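PDB 3I2D: E3 SUMO-protein ligase SIZ1 from Saccharomyces cerevisiae, which acts as an E3 ligase that promotes attachment of SUMO to septins and PCNA, working with the conjugating enzyme UBC9 through its SP-RING zinc finger. Local coordinates for residues Cys268-Cys273 against Trp289-Cys294; Tyr120-Met125 against Ala166-Leu171. One frame throughout, in Å; residues are numbered along the deposited sequence.

The two contacts belong to different domains and share no strand or helix: contact 2 lies in the PINIT domain and contact 1 in the SP-RING zinc finger. Their centres are about 32 Å apart, on opposite sides of the chain's centre, and their nearest atoms are about 12 Å apart. Contact 2 is buried, and all its touching residues are shielded; it pairs a short strand with the strand 117-125 by backbone hydrogen bonds and apolar packing. Contact 1 is only partly buried and joins two loops without a hydrogen bond between them. There the loops are held together by a shared zinc ion and by the packing of Val293, where contact 2 relies on sheet pairing.

Contact 1. Residues Cys268-Cys273 against Trp289-Cys294; sequences CKHLQC and WQCPVC. With ZN (zinc ion), chain B.
His270 and Cys268 of one loop share a zinc ion with Cys291 and Cys294 of the other, the site of three cysteines and one histidine in the SP-RING finger that mediates interaction with UBC9 and is required for E3 activity. The His270 side chain leaves CB with CG between the backbone N and the carbonyl carbon (chi1 60°), which turns its imidazole toward 289-294. From CG the ring runs beneath Val293, whose CG1 sits over the centre of one face, 3.8 Å from the ring centroid in a CH-pi contact. ND1 also lies below this methyl, CE1 meets Val293 CB, and CD2 passes Cys294 CB at 3.7 Å. At the tip, His270 NE2 binds the zinc at 2.1 Å. The sulfurs of Cys291 and Cys294 flank NE2 at the ring edge, as fellow ligands of the metal. Val293 spreads its branches: CG1 covers the imidazole while CG2 packs on Gln272 CG at 3.8 Å, the two side chains crossing at about a right angle. Val293 N and Cys294 N both make weak hydrogen bonds to Cys291 SG, the one from Cys294 N nearly straight (175°) at 3.6 Å.

Contact 2. Residues Tyr120-Met125 against Ala166-Leu171; sequences YLFSGM and AKPADL
Phe122 and Tyr120 receive Pro168 on the same side of the strand, and around this proline the packing is tight. Pro168 CB stands over the centre of the Phe122 ring, 3.9 Å from the centroid and almost on the ring normal, a CH-pi contact. The same CB lies 3.9 Å from Tyr120 CD2, while the neighbouring CG reaches this atom at 3.6 Å, so the pyrrolidine sits in the corner formed by the two aromatic side chains, over the Phe122 face and oblique to the Tyr120 ring. Phe122 also meets the ring of Phe68. Just beyond the proline the backbones pair: Leu121 N donates to Ala169 O at 2.8 Å, and Ala169 N donates to Leu121 O at 3.0 Å. Leu121 and Ala169 form this hydrogen-bonded pair with their side chains on the other face, where both pack on Leu145.

The outer end of Tyr120, by contrast, is polar and hydrated, its hydroxyl reaching Asp170 through a water. With CG beside the backbone N (chi1 -80°), the phenol extends past Asp170, and its CE1 edge comes to 3.6 Å from Asp170 CG. The ring and carboxylate planes are 70° apart, and the water bridges their tips, 2.6 Å from Tyr120 OH and donating to Asp170 OD2. Asp170 OD1 is also hydrogen-bonded to Thr172 OG1, and OD2 forms a salt bridge with Arg118. An alanine in place of Tyr120 would probably leave one flank of Pro168 uncovered and the bridging water without its phenolic partner.

Together with the non-hydrogen-bonded pair Tyr120-Asp170, the Leu121-Ala169 pair adds 169-170 as a short antiparallel strand next to 117-125, at the edge of one of the two four-stranded antiparallel sheets of the PINIT domain.

Contact 1. Residues Cys268-Cys273 against Trp289-Cys294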
loop_
_atom_site.group_PDB
_atom_site.type_symbol
_atom_site.label_atom_id
_atom_site.label_comp_id
_atom_site.label_asym_id
_atom_site.label_seq_id
_atom_site.Cartn_x
_atom_site.Cartn_y
_atom_site.Cartn_z
ATOM N N CYS A 268 11.278 -0.831 -15.957
ATOM C CA CYS A 268 11.209 -2.210 -16.430
ATOM C C CYS A 268 11.854 -2.406 -17.802
ATOM O O CYS A 268 11.628 -1.636 -18.733
ATOM C CB CYS A 268 9.753 -2.714 -16.448
ATOM S SG CYS A 268 9.073 -3.284 -14.821
ATOM N N LYS A 269 12.682 -3.441 -17.904
ATOM C CA LYS A 269 13.364 -3.774 -19.147
ATOM C C LYS A 269 12.680 -4.968 -19.785
ATOM O O LYS A 269 13.150 -6.099 -19.679
ATOM C CB LYS A 269 14.832 -4.117 -18.887
ATOM C CG LYS A 269 15.755 -2.923 -18.732
ATOM C CD LYS A 269 15.651 -2.250 -17.376
ATOM C CE LYS A 269 16.523 -0.991 -17.346
ATOM N NZ LYS A 269 17.931 -1.261 -17.791
ATOM N N HIS A 270 11.546 -4.720 -20.421
ATOM C CA HIS A 270 10.813 -5.786 -21.083
ATOM C C HIS A 270 9.550 -5.226 -21.716
ATOM O O HIS A 270 8.994 -4.231 -21.253
ATOM C CB HIS A 270 10.491 -6.946 -20.105
ATOM C CG HIS A 270 9.654 -6.557 -18.922
ATOM N ND1 HIS A 270 8.306 -6.287 -19.015
ATOM C CD2 HIS A 270 9.978 -6.396 -17.615
ATOM C CE1 HIS A 270 7.837 -5.973 -17.819
ATOM N NE2 HIS A 270 8.832 -6.032 -16.951
ATOM N N LEU A 271 9.131 -5.864 -22.800
ATOM C CA LEU A 271 7.952 -5.465 -23.543
ATOM C C LEU A 271 6.643 -5.795 -22.835
ATOM O O LEU A 271 5.720 -4.973 -22.812
ATOM C CB LEU A 271 7.975 -6.149 -24.902
ATOM C CG LEU A 271 8.021 -5.255 -26.133
ATOM C CD1 LEU A 271 9.041 -4.136 -25.959
ATOM C CD2 LEU A 271 8.362 -6.129 -27.324
ATOM N N GLN A 272 6.570 -6.995 -22.261
ATOM C CA GLN A 272 5.371 -7.458 -21.565
ATOM C C GLN A 272 4.901 -6.515 -20.465
ATOM O O GLN A 272 5.649 -6.195 -19.543
ATOM C CB GLN A 272 5.599 -8.862 -20.974
ATOM C CG GLN A 272 4.368 -9.506 -20.288
ATOM C CD GLN A 272 3.105 -9.465 -21.154
ATOM O OE1 GLN A 272 3.145 -9.779 -22.350
ATOM N NE2 GLN A 272 1.978 -9.089 -20.549
ATOM N N CYS A 273 3.654 -6.066 -20.580
ATOM C CA CYS A 273 3.068 -5.192 -19.581
ATOM C C CYS A 273 2.110 -6.040 -18.773
ATOM O O CYS A 273 1.997 -7.245 -18.996
ATOM C CB CYS A 273 2.299 -4.048 -20.239
ATOM S SG CYS A 273 3.324 -2.961 -21.229
ATOM N N TRP A 289 4.715 -5.176 -4.089
ATOM C CA TRP A 289 5.258 -4.078 -4.885
ATOM C C TRP A 289 6.470 -4.564 -5.663
ATOM O O TRP A 289 7.587 -4.068 -5.489
ATOM C CB TRP A 289 5.601 -2.863 -4.011
ATOM C CG TRP A 289 4.363 -2.219 -3.414
ATOM C CD1 TRP A 289 3.888 -2.376 -2.146
ATOM C CD2 TRP A 289 3.386 -1.433 -4.107
ATOM N NE1 TRP A 289 2.670 -1.749 -2.006
ATOM C CE2 TRP A 289 2.341 -1.162 -3.197
ATOM C CE3 TRP A 289 3.289 -0.934 -5.414
ATOM C CZ2 TRP A 289 1.211 -0.418 -3.549
ATOM C CZ3 TRP A 289 2.166 -0.191 -5.768
ATOM C CH2 TRP A 289 1.140 0.058 -4.836
ATOM N N GLN A 290 6.202 -5.564 -6.505
ATOM C CA GLN A 290 7.164 -6.212 -7.383
ATOM C C GLN A 290 6.493 -6.473 -8.712
ATOM O O GLN A 290 5.348 -6.916 -8.762
ATOM C CB GLN A 290 7.600 -7.555 -6.834
ATOM C CG GLN A 290 8.653 -7.479 -5.784
ATOM C CD GLN A 290 9.200 -8.841 -5.450
ATOM O OE1 GLN A 290 10.285 -8.957 -4.879
ATOM N NE2 GLN A 290 8.452 -9.888 -5.796
ATOM N N CYS A 291 7.212 -6.221 -9.790
ATOM C CA CYS A 291 6.656 -6.440 -11.101
ATOM C C CYS A 291 6.324 -7.922 -11.272
ATOM O O CYS A 291 7.136 -8.776 -10.938
ATOM C CB CYS A 291 7.659 -5.977 -12.164
ATOM S SG CYS A 291 7.128 -6.212 -13.870
ATOM N N PRO A 292 5.114 -8.241 -11.783
ATOM C CA PRO A 292 4.647 -9.617 -12.014
ATOM C C PRO A 292 5.435 -10.318 -13.112
ATOM O O PRO A 292 5.464 -11.547 -13.186
ATOM C CB PRO A 292 3.189 -9.433 -12.433
ATOM C CG PRO A 292 2.810 -8.100 -11.862
ATOM C CD PRO A 292 4.038 -7.279 -12.082
ATOM N N VAL A 293 6.065 -9.523 -13.971
ATOM C CA VAL A 293 6.839 -10.052 -15.086
ATOM C C VAL A 293 8.339 -10.296 -14.777
ATOM O O VAL A 293 8.838 -11.409 -14.960
ATOM C CB VAL A 293 6.702 -9.113 -16.313
ATOM C CG1 VAL A 293 7.392 -9.712 -17.514
ATOM C CG2 VAL A 293 5.243 -8.876 -16.623
ATOM N N CYS A 294 9.036 -9.264 -14.298
ATOM C CA CYS A 294 10.470 -9.341 -13.983
ATOM C C CYS A 294 10.805 -9.345 -12.484
ATOM O O CYS A 294 11.976 -9.332 -12.099
ATOM C CB CYS A 294 11.198 -8.166 -14.636
ATOM S SG CYS A 294 10.741 -6.547 -13.957
HETATM ZN ZN ZN B . 9.017 -5.398 -14.942
#

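Contact 2. Residues Tyr120-Met125 against Ala166-Leu171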
loop_
_atom_site.group_PDB
_atom_site.type_symbol
_atom_site.label_atom_id
_atom_site.label_comp_id
_atom_site.label_asym_id
_atom_site.label_seq_id
_atom_site.Cartn_x
_atom_site.Cartn_y
_atom_site.Cartn_z
ATOM N N TYR A 120 -7.820 3.947 12.433
ATOM C CA TYR A 120 -6.855 2.863 12.531
ATOM C C TYR A 120 -5.958 2.982 13.751
ATOM O O TYR A 120 -5.556 4.074 14.149
ATOM C CB TYR A 120 -5.977 2.823 11.273
ATOM C CG TYR A 120 -6.611 2.168 10.068
ATOM C CD1 TYR A 120 -7.953 1.774 10.079
ATOM C CD2 TYR A 120 -5.858 1.906 8.923
ATOM C CE1 TYR A 120 -8.525 1.130 8.983
ATOM C CE2 TYR A 120 -6.421 1.264 7.817
ATOM C CZ TYR A 120 -7.749 0.879 7.860
ATOM O OH TYR A 120 -8.300 0.229 6.781
ATOM N N LEU A 121 -5.650 1.853 14.364
ATOM C CA LEU A 121 -4.751 1.892 15.490
ATOM C C LEU A 121 -3.435 1.316 14.970
ATOM O O LEU A 121 -3.416 0.259 14.328
ATOM C CB LEU A 121 -5.295 1.054 16.629
ATOM C CG LEU A 121 -4.408 1.006 17.866
ATOM C CD1 LEU A 121 -4.127 2.414 18.377
ATOM C CD2 LEU A 121 -5.103 0.150 18.911
ATOM N N PHE A 122 -2.346 2.041 15.198
ATOM C CA PHE A 122 -1.028 1.599 14.757
ATOM C C PHE A 122 -0.184 1.245 15.964
ATOM O O PHE A 122 -0.450 1.705 17.075
ATOM C CB PHE A 122 -0.287 2.696 13.978
ATOM C CG PHE A 122 -0.836 2.951 12.612
ATOM C CD1 PHE A 122 -2.051 3.604 12.446
ATOM C CD2 PHE A 122 -0.142 2.530 11.487
ATOM C CE1 PHE A 122 -2.562 3.829 11.192
ATOM C CE2 PHE A 122 -0.648 2.751 10.222
ATOM C CZ PHE A 122 -1.860 3.404 10.074
ATOM N N SER A 123 0.844 0.443 15.731
ATOM C CA SER A 123 1.741 0.055 16.790
ATOM C C SER A 123 3.127 -0.055 16.212
ATOM O O SER A 123 3.293 -0.476 15.085
ATOM C CB SER A 123 1.321 -1.281 17.371
ATOM O OG SER A 123 2.229 -1.694 18.370
ATOM N N GLY A 124 4.127 0.335 16.986
ATOM C CA GLY A 124 5.496 0.244 16.526
ATOM C C GLY A 124 6.387 0.126 17.740
ATOM O O GLY A 124 5.948 0.391 18.849
ATOM N N MET A 125 7.633 -0.278 17.557
ATOM C CA MET A 125 8.522 -0.391 18.706
ATOM C C MET A 125 9.207 0.948 18.966
ATOM O O MET A 125 9.449 1.712 18.040
ATOM C CB MET A 125 9.602 -1.448 18.466
ATOM C CG MET A 125 9.095 -2.791 18.028
ATOM S SD MET A 125 10.509 -3.849 17.709
ATOM C CE MET A 125 10.182 -5.142 18.879
ATOM N N ALA A 166 1.289 -7.200 12.109
ATOM C CA ALA A 166 1.986 -6.321 11.178
ATOM C C ALA A 166 1.101 -5.371 10.358
ATOM O O ALA A 166 1.496 -4.912 9.289
ATOM C CB ALA A 166 2.844 -7.157 10.246
ATOM N N LYS A 167 -0.095 -5.076 10.841
ATOM C CA LYS A 167 -0.963 -4.159 10.115
ATOM C C LYS A 167 -1.868 -3.488 11.117
ATOM O O LYS A 167 -2.205 -4.076 12.148
ATOM C CB LYS A 167 -1.790 -4.899 9.056
ATOM C CG LYS A 167 -2.741 -5.959 9.594
ATOM C CD LYS A 167 -3.239 -6.863 8.468
ATOM C CE LYS A 167 -4.023 -8.058 8.996
ATOM N NZ LYS A 167 -4.597 -8.902 7.901
ATOM N N PRO A 168 -2.272 -2.244 10.839
ATOM C CA PRO A 168 -3.152 -1.509 11.755
ATOM C C PRO A 168 -4.510 -2.194 11.993
ATOM O O PRO A 168 -4.973 -3.014 11.189
ATOM C CB PRO A 168 -3.295 -0.159 11.065
ATOM C CG PRO A 168 -3.286 -0.538 9.616
ATOM C CD PRO A 168 -2.142 -1.533 9.558
ATOM N N ALA A 169 -5.140 -1.843 13.106
ATOM C CA ALA A 169 -6.430 -2.410 13.463
ATOM C C ALA A 169 -7.552 -1.383 13.274
ATOM O O ALA A 169 -7.453 -0.254 13.729
ATOM C CB ALA A 169 -6.392 -2.898 14.899
ATOM N N ASP A 170 -8.609 -1.796 12.584
ATOM C CA ASP A 170 -9.766 -0.949 12.310
ATOM C C ASP A 170 -10.693 -0.904 13.522
ATOM O O ASP A 170 -11.405 -1.877 13.780
ATOM C CB ASP A 170 -10.553 -1.530 11.131
ATOM C CG ASP A 170 -11.428 -0.496 10.438
ATOM O OD1 ASP A 170 -11.839 0.477 11.101
ATOM O OD2 ASP A 170 -11.713 -0.657 9.229
ATOM N N LEU A 171 -10.694 0.213 14.254
ATOM C CA LEU A 171 -11.566 0.382 15.433
ATOM C C LEU A 171 -12.959 0.890 15.045
ATOM O O LEU A 171 -13.935 0.667 15.756
ATOM C CB LEU A 171 -10.993 1.416 16.413
ATOM C CG LEU A 171 -9.555 1.354 16.896
ATOM C CD1 LEU A 171 -9.263 2.578 17.739
ATOM C CD2 LEU A 171 -9.341 0.100 17.684
HETATM O O HOH W 1 -10.569 -1.066 6.839
#